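Local coordinates for disulfide bond forming protein (DsbF) (Mycobacterium tuberculosis, PDB 3IOS), which probably oxidises reduced, unfolded secreted proteins to introduce disulfide bonds, working as an extracellular thiol oxidase of the thioredoxin family, at residues Y92-T96 with F97-A101; L100-D104 with G105-A109. All coordinates share one frame; numbering follows the deposited sequence.

Interaction 1 (Y92-T96 with F97-A101)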
ATOM      1  N   TYR A  92      -8.447 -12.482   1.448  1.00 27.52           N
ATOM      2  CA  TYR A  92      -9.144 -11.208   1.414  1.00 26.27           C
ATOM      3  C   TYR A  92      -9.104 -10.567   0.036  1.00 26.90           C
ATOM      4  O   TYR A  92      -8.096 -10.674  -0.690  1.00 28.52           O
ATOM      5  CB  TYR A  92      -8.546 -10.268   2.503  1.00 25.48           C
ATOM      6  CG  TYR A  92      -8.344 -10.967   3.818  1.00 25.07           C
ATOM      7  CD1 TYR A  92      -7.095 -11.480   4.149  1.00 24.41           C
ATOM      8  CD2 TYR A  92      -9.391 -11.117   4.740  1.00 25.14           C
ATOM      9  CE1 TYR A  92      -6.877 -12.120   5.362  1.00 26.27           C
ATOM     10  CE2 TYR A  92      -9.179 -11.757   5.963  1.00 25.28           C
ATOM     11  CZ  TYR A  92      -7.927 -12.255   6.262  1.00 25.66           C
ATOM     12  OH  TYR A  92      -7.729 -12.898   7.456  1.00 28.54           O
ATOM     13  N   PRO A  93     -10.150  -9.814  -0.338  1.00 27.18           N
ATOM     14  CA  PRO A  93     -10.382  -9.108  -1.599  1.00 26.59           C
ATOM     15  C   PRO A  93      -9.466  -7.925  -1.902  1.00 25.01           C
ATOM     16  O   PRO A  93      -9.910  -6.780  -1.992  1.00 27.61           O
ATOM     17  CB  PRO A  93     -11.849  -8.646  -1.459  1.00 26.85           C
ATOM     18  CG  PRO A  93     -11.951  -8.298  -0.036  1.00 27.31           C
ATOM     19  CD  PRO A  93     -11.203  -9.508   0.615  1.00 27.64           C
ATOM     20  N   VAL A  94      -8.203  -8.241  -2.107  1.00 24.83           N
ATOM     21  CA  VAL A  94      -7.208  -7.229  -2.410  1.00 22.71           C
ATOM     22  C   VAL A  94      -6.308  -7.650  -3.568  1.00 24.53           C
ATOM     23  O   VAL A  94      -5.190  -7.154  -3.705  1.00 23.69           O
ATOM     24  CB  VAL A  94      -6.323  -6.935  -1.176  1.00 21.74           C
ATOM     25  CG1 VAL A  94      -7.176  -6.402  -0.030  1.00 21.88           C
ATOM     26  CG2 VAL A  94      -5.600  -8.202  -0.751  1.00 20.11           C
ATOM     27  N   LYS A  95      -6.792  -8.568  -4.397  1.00 26.99           N
ATOM     28  CA  LYS A  95      -6.013  -9.036  -5.539  1.00 30.28           C
ATOM     29  C   LYS A  95      -6.143  -8.112  -6.745  1.00 30.18           C
ATOM     30  O   LYS A  95      -5.400  -8.245  -7.714  1.00 33.54           O
ATOM     31  CB  LYS A  95      -6.454 -10.451  -5.922  1.00 31.63           C
ATOM     32  CG  LYS A  95      -5.558 -11.519  -5.362  1.00 33.90           C
ATOM     33  CD  LYS A  95      -6.219 -12.904  -5.388  1.00 35.92           C
ATOM     34  CE  LYS A  95      -5.307 -13.975  -4.817  1.00 36.12           C
ATOM     35  NZ  LYS A  95      -5.988 -15.286  -4.810  1.00 37.65           N
ATOM     36  N   THR A  96      -7.075  -7.167  -6.660  1.00 29.97           N
ATOM     37  CA  THR A  96      -7.343  -6.211  -7.730  1.00 29.51           C
ATOM     38  C   THR A  96      -6.291  -5.101  -7.866  1.00 28.21           C
ATOM     39  O   THR A  96      -6.228  -4.425  -8.897  1.00 27.82           O
ATOM     40  CB  THR A  96      -8.732  -5.558  -7.538  1.00 31.64           C
ATOM     41  OG1 THR A  96      -9.727  -6.586  -7.455  1.00 36.90           O
ATOM     42  CG2 THR A  96      -9.068  -4.643  -8.702  1.00 34.28           C
ATOM     43  N   PHE A  97      -5.478  -4.889  -6.836  1.00 22.23           N
ATOM     44  CA  PHE A  97      -4.446  -3.866  -6.937  1.00 20.17           C
ATOM     45  C   PHE A  97      -3.070  -4.442  -6.633  1.00 18.11           C
ATOM     46  O   PHE A  97      -2.947  -5.518  -6.042  1.00 18.69           O
ATOM     47  CB  PHE A  97      -4.775  -2.654  -6.040  1.00 19.45           C
ATOM     48  CG  PHE A  97      -4.898  -2.969  -4.574  1.00 18.01           C
ATOM     49  CD1 PHE A  97      -3.788  -2.891  -3.734  1.00 16.42           C
ATOM     50  CD2 PHE A  97      -6.133  -3.295  -4.021  1.00 17.19           C
ATOM     51  CE1 PHE A  97      -3.911  -3.127  -2.371  1.00 18.22           C
ATOM     52  CE2 PHE A  97      -6.265  -3.534  -2.656  1.00 19.61           C
ATOM     53  CZ  PHE A  97      -5.151  -3.450  -1.827  1.00 19.29           C
ATOM     54  N   THR A  98      -2.037  -3.732  -7.068  1.00 17.84           N
ATOM     55  CA  THR A  98      -0.660  -4.168  -6.884  1.00 17.18           C
ATOM     56  C   THR A  98      -0.284  -4.518  -5.451  1.00 17.42           C
ATOM     57  O   THR A  98      -0.577  -3.767  -4.523  1.00 17.30           O
ATOM     58  CB  THR A  98       0.328  -3.088  -7.377  1.00 18.98           C
ATOM     59  OG1 THR A  98       0.038  -2.757  -8.741  1.00 22.73           O
ATOM     60  CG2 THR A  98       1.764  -3.590  -7.276  1.00 20.67           C
ATOM     61  N   GLN A  99       0.374  -5.665  -5.282  1.00 14.78           N
ATOM     62  CA  GLN A  99       0.837  -6.103  -3.967  1.00 14.30           C
ATOM     63  C   GLN A  99       2.353  -6.321  -4.036  1.00 15.47           C
ATOM     64  O   GLN A  99       2.832  -7.101  -4.857  1.00 18.48           O
ATOM     65  CB  GLN A  99       0.161  -7.418  -3.560  1.00 15.10           C
ATOM     66  CG  GLN A  99      -1.344  -7.345  -3.384  1.00 16.01           C
ATOM     67  CD  GLN A  99      -1.759  -6.438  -2.252  1.00 14.64           C
ATOM     68  OE1 GLN A  99      -0.955  -6.104  -1.375  1.00 14.49           O
ATOM     69  NE2 GLN A  99      -3.026  -6.037  -2.255  1.00 18.07           N
ATOM     70  N   LEU A 100       3.104  -5.630  -3.183  1.00 14.24           N
ATOM     71  CA  LEU A 100       4.559  -5.780  -3.161  1.00 16.06           C
ATOM     72  C   LEU A 100       4.996  -6.722  -2.050  1.00 17.15           C
ATOM     73  O   LEU A 100       4.518  -6.630  -0.917  1.00 16.61           O
ATOM     74  CB  LEU A 100       5.246  -4.429  -2.942  1.00 16.65           C
ATOM     75  CG  LEU A 100       4.841  -3.301  -3.888  1.00 15.48           C
ATOM     76  CD1 LEU A 100       5.677  -2.073  -3.588  1.00 15.49           C
ATOM     77  CD2 LEU A 100       5.023  -3.742  -5.324  1.00 17.06           C
ATOM     78  N   ALA A 101       5.912  -7.629  -2.376  1.00 17.17           N
ATOM     79  CA  ALA A 101       6.430  -8.572  -1.386  1.00 18.72           C
ATOM     80  C   ALA A 101       7.728  -7.980  -0.840  1.00 19.19           C
ATOM     81  O   ALA A 101       8.810  -8.257  -1.360  1.00 22.16           O
ATOM     82  CB  ALA A 101       6.690  -9.923  -2.038  1.00 19.76           C
TER
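Val94 meets both Phe97 and Gln99 where the loop after helix 82-91 turns into edge strand 98-101 of the thioredoxin-fold sheet. The close-packed part lies on the inner side. Phe97 brings the CE2-CZ side of its ring against the valine, with CE2 3.7 Å from Val94 CB, while Val94 O stands 3.9 Å above one face of that ring, displaced toward its rim. The ring gets there because CG sits between the backbone N and the carbonyl carbon (chi1 60°), which turns the ring back against Val94. A large flat aromatic suits this place, since Phe97 also packs on Val61 and Ala65 of helix 52-67, and Trp45 of strand 42-47 touches both Val94 and Phe97.

Gln99 supplies the polar part. Its chain, bent at the second torsion, brings NE2 to 2.8 Å from Val94 O. The N-H...O angle is 155°; the oxygen lies close to the amide plane, and the donor sits slightly out of the carbonyl plane. The outer side is looser: Lys95 and Thr96 are exposed, and the lysine chain leads away from strand 98-101.

Gln99 OE1 accepts a hydrogen bond from Trp47 NE1, so both ends of the amide are engaged. The carbonyl of the buried Val94 thereby gains a neutral donor, and the amide's rotation is fixed by its two partners.

Interaction 2 (L100-D104 with G105-A109)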
ATOM      1  N   LEU A 100       3.104  -5.630  -3.183  1.00 14.24           N
ATOM      2  CA  LEU A 100       4.559  -5.780  -3.161  1.00 16.06           C
ATOM      3  C   LEU A 100       4.996  -6.722  -2.050  1.00 17.15           C
ATOM      4  O   LEU A 100       4.518  -6.630  -0.917  1.00 16.61           O
ATOM      5  CB  LEU A 100       5.246  -4.429  -2.942  1.00 16.65           C
ATOM      6  CG  LEU A 100       4.841  -3.301  -3.888  1.00 15.48           C
ATOM      7  CD1 LEU A 100       5.677  -2.073  -3.588  1.00 15.49           C
ATOM      8  CD2 LEU A 100       5.023  -3.742  -5.324  1.00 17.06           C
ATOM      9  N   ALA A 101       5.912  -7.629  -2.376  1.00 17.17           N
ATOM     10  CA  ALA A 101       6.430  -8.572  -1.386  1.00 18.72           C
ATOM     11  C   ALA A 101       7.728  -7.980  -0.840  1.00 19.19           C
ATOM     12  O   ALA A 101       8.810  -8.257  -1.360  1.00 22.16           O
ATOM     13  CB  ALA A 101       6.690  -9.923  -2.038  1.00 19.76           C
ATOM     14  N   ASP A 102       7.610  -7.170   0.207  1.00 17.61           N
ATOM     15  CA  ASP A 102       8.754  -6.489   0.813  1.00 18.14           C
ATOM     16  C   ASP A 102       9.465  -7.339   1.864  1.00 18.10           C
ATOM     17  O   ASP A 102       9.591  -6.941   3.023  1.00 19.62           O
ATOM     18  CB  ASP A 102       8.280  -5.158   1.424  1.00 19.50           C
ATOM     19  CG  ASP A 102       9.427  -4.270   1.869  1.00 19.71           C
ATOM     20  OD1 ASP A 102      10.439  -4.197   1.137  1.00 23.13           O
ATOM     21  OD2 ASP A 102       9.312  -3.634   2.937  1.00 19.56           O
ATOM     22  N   THR A 103       9.945  -8.505   1.442  1.00 21.42           N
ATOM     23  CA  THR A 103      10.630  -9.419   2.346  1.00 22.33           C
ATOM     24  C   THR A 103      11.935  -8.869   2.908  1.00 23.35           C
ATOM     25  O   THR A 103      12.325  -9.221   4.023  1.00 25.08           O
ATOM     26  CB  THR A 103      10.901 -10.781   1.669  1.00 23.68           C
ATOM     27  OG1 THR A 103      11.620 -10.584   0.447  1.00 23.84           O
ATOM     28  CG2 THR A 103       9.591 -11.493   1.375  1.00 24.40           C
ATOM     29  N   ASP A 104      12.622  -8.012   2.156  1.00 23.55           N
ATOM     30  CA  ASP A 104      13.868  -7.448   2.666  1.00 25.20           C
ATOM     31  C   ASP A 104      13.589  -6.188   3.476  1.00 24.20           C
ATOM     32  O   ASP A 104      14.498  -5.571   4.024  1.00 25.78           O
ATOM     33  CB  ASP A 104      14.866  -7.166   1.526  1.00 27.77           C
ATOM     34  CG  ASP A 104      14.417  -6.060   0.589  1.00 30.45           C
ATOM     35  OD1 ASP A 104      15.154  -5.794  -0.386  1.00 31.43           O
ATOM     36  OD2 ASP A 104      13.350  -5.454   0.813  1.00 30.77           O
ATOM     37  N   GLY A 105      12.311  -5.823   3.547  1.00 22.75           N
ATOM     38  CA  GLY A 105      11.896  -4.661   4.311  1.00 19.56           C
ATOM     39  C   GLY A 105      12.367  -3.302   3.827  1.00 18.25           C
ATOM     40  O   GLY A 105      12.246  -2.319   4.553  1.00 20.68           O
ATOM     41  N   SER A 106      12.887  -3.237   2.607  1.00 19.47           N
ATOM     42  CA  SER A 106      13.377  -1.971   2.076  1.00 21.11           C
ATOM     43  C   SER A 106      12.276  -0.948   1.796  1.00 20.45           C
ATOM     44  O   SER A 106      12.483   0.253   1.985  1.00 21.74           O
ATOM     45  CB  SER A 106      14.218  -2.207   0.813  1.00 20.60           C
ATOM     46  OG  SER A 106      13.495  -2.871  -0.205  1.00 23.72           O
ATOM     47  N   VAL A 107      11.107  -1.402   1.355  1.00 18.41           N
ATOM     48  CA  VAL A 107      10.034  -0.456   1.074  1.00 16.32           C
ATOM     49  C   VAL A 107       9.491   0.134   2.374  1.00 16.52           C
ATOM     50  O   VAL A 107       9.264   1.338   2.463  1.00 15.80           O
ATOM     51  CB  VAL A 107       8.889  -1.110   0.259  1.00 15.95           C
ATOM     52  CG1 VAL A 107       7.808  -0.072  -0.043  1.00 18.68           C
ATOM     53  CG2 VAL A 107       9.442  -1.679  -1.044  1.00 16.65           C
ATOM     54  N   TRP A 108       9.281  -0.703   3.388  1.00 15.02           N
ATOM     55  CA  TRP A 108       8.804  -0.196   4.666  1.00 15.87           C
ATOM     56  C   TRP A 108       9.809   0.813   5.213  1.00 17.59           C
ATOM     57  O   TRP A 108       9.435   1.877   5.708  1.00 17.24           O
ATOM     58  CB  TRP A 108       8.652  -1.329   5.681  1.00 16.42           C
ATOM     59  CG  TRP A 108       7.385  -2.106   5.556  1.00 16.92           C
ATOM     60  CD1 TRP A 108       6.753  -2.469   4.403  1.00 16.59           C
ATOM     61  CD2 TRP A 108       6.636  -2.684   6.626  1.00 16.26           C
ATOM     62  NE1 TRP A 108       5.654  -3.248   4.688  1.00 15.64           N
ATOM     63  CE2 TRP A 108       5.563  -3.399   6.047  1.00 15.53           C
ATOM     64  CE3 TRP A 108       6.773  -2.678   8.020  1.00 17.21           C
ATOM     65  CZ2 TRP A 108       4.626  -4.097   6.817  1.00 15.82           C
ATOM     66  CZ3 TRP A 108       5.841  -3.373   8.787  1.00 17.64           C
ATOM     67  CH2 TRP A 108       4.784  -4.076   8.180  1.00 16.66           C
ATOM     68  N   ALA A 109      11.092   0.471   5.117  1.00 19.62           N
ATOM     69  CA  ALA A 109      12.150   1.341   5.618  1.00 22.65           C
ATOM     70  C   ALA A 109      12.121   2.693   4.918  1.00 22.97           C
ATOM     71  O   ALA A 109      12.298   3.738   5.544  1.00 22.78           O
ATOM     72  CB  ALA A 109      13.503   0.675   5.415  1.00 23.17           C
TER
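Asp102 and Asp104 accept hydrogen bonds from the first amides of helix 106-110, across a type I beta turn from Asp102 to Gly105 that carries the chain from strand 98-101 into the helix of this thioredoxin-like domain. Gly105 holds the N-cap position, but having no side chain it leaves the acceptor role to the two aspartates before it.

The backbone bond closing the turn runs from Gly105 N to Asp102 O, 3.0 Å. Glycine fits here because its phi is positive (66°), a backbone conformation that this residue adopts easily.

Charged acceptors take up the amides of the helix start. The carboxylate of Asp102, with CG anti to its own N (chi1 -170°), reaches across the turn and divides its oxygens: Val107 N lies 2.9 Å from Asp102 OD1, and Trp108 N lies 3.0 Å from Asp102 OD2. Both bonds are nearly straight, yet each donor approaches from above the carboxylate plane. Asp104 takes the amide of Ser106, one residue before Val107, with Ser106 N 2.9 Å from Asp104 OD2. Negative groups suit this end, where they probably interact favourably with the helix dipole.

Carbon atoms of Val107 and Trp108 also press on the carboxylate of the buried Asp102. Val107 CG2 lies 3.5 Å from Asp102 OD1, and Val107 also touches Val76 of strand 72-77. Trp108 brings CD1 to 3.2 Å from Asp102 OD2, while its NE1 donates to the carbonyl of Val76 and its ring meets Phe46 edge-to-face.

The small hydroxyl of Ser106 adds a second grip on Asp104: Ser106 OG donates to Asp104 OD2 at 2.8 Å on the syn side, approaching from the same face as Ser106 N.

Overall arrangement
Interactions 1 and 2 follow each other along the chain and share Leu100 and Ala101, yet their centres lie about 15 Å apart, with strand 98-101 running between them. That strand is an outermost member of the five-stranded mixed sheet and pairs in parallel with strand 72-77. Interaction 1 forms its entry from the loop after helix 82-91; interaction 2 forms its exit into helix 106-110. The two contacts thus lie at the entry to and exit from one edge strand of the thioredoxin fold. In interaction 2, the Trp108 side chain lies near the Cys51 and Cys54 redox pair without touching it.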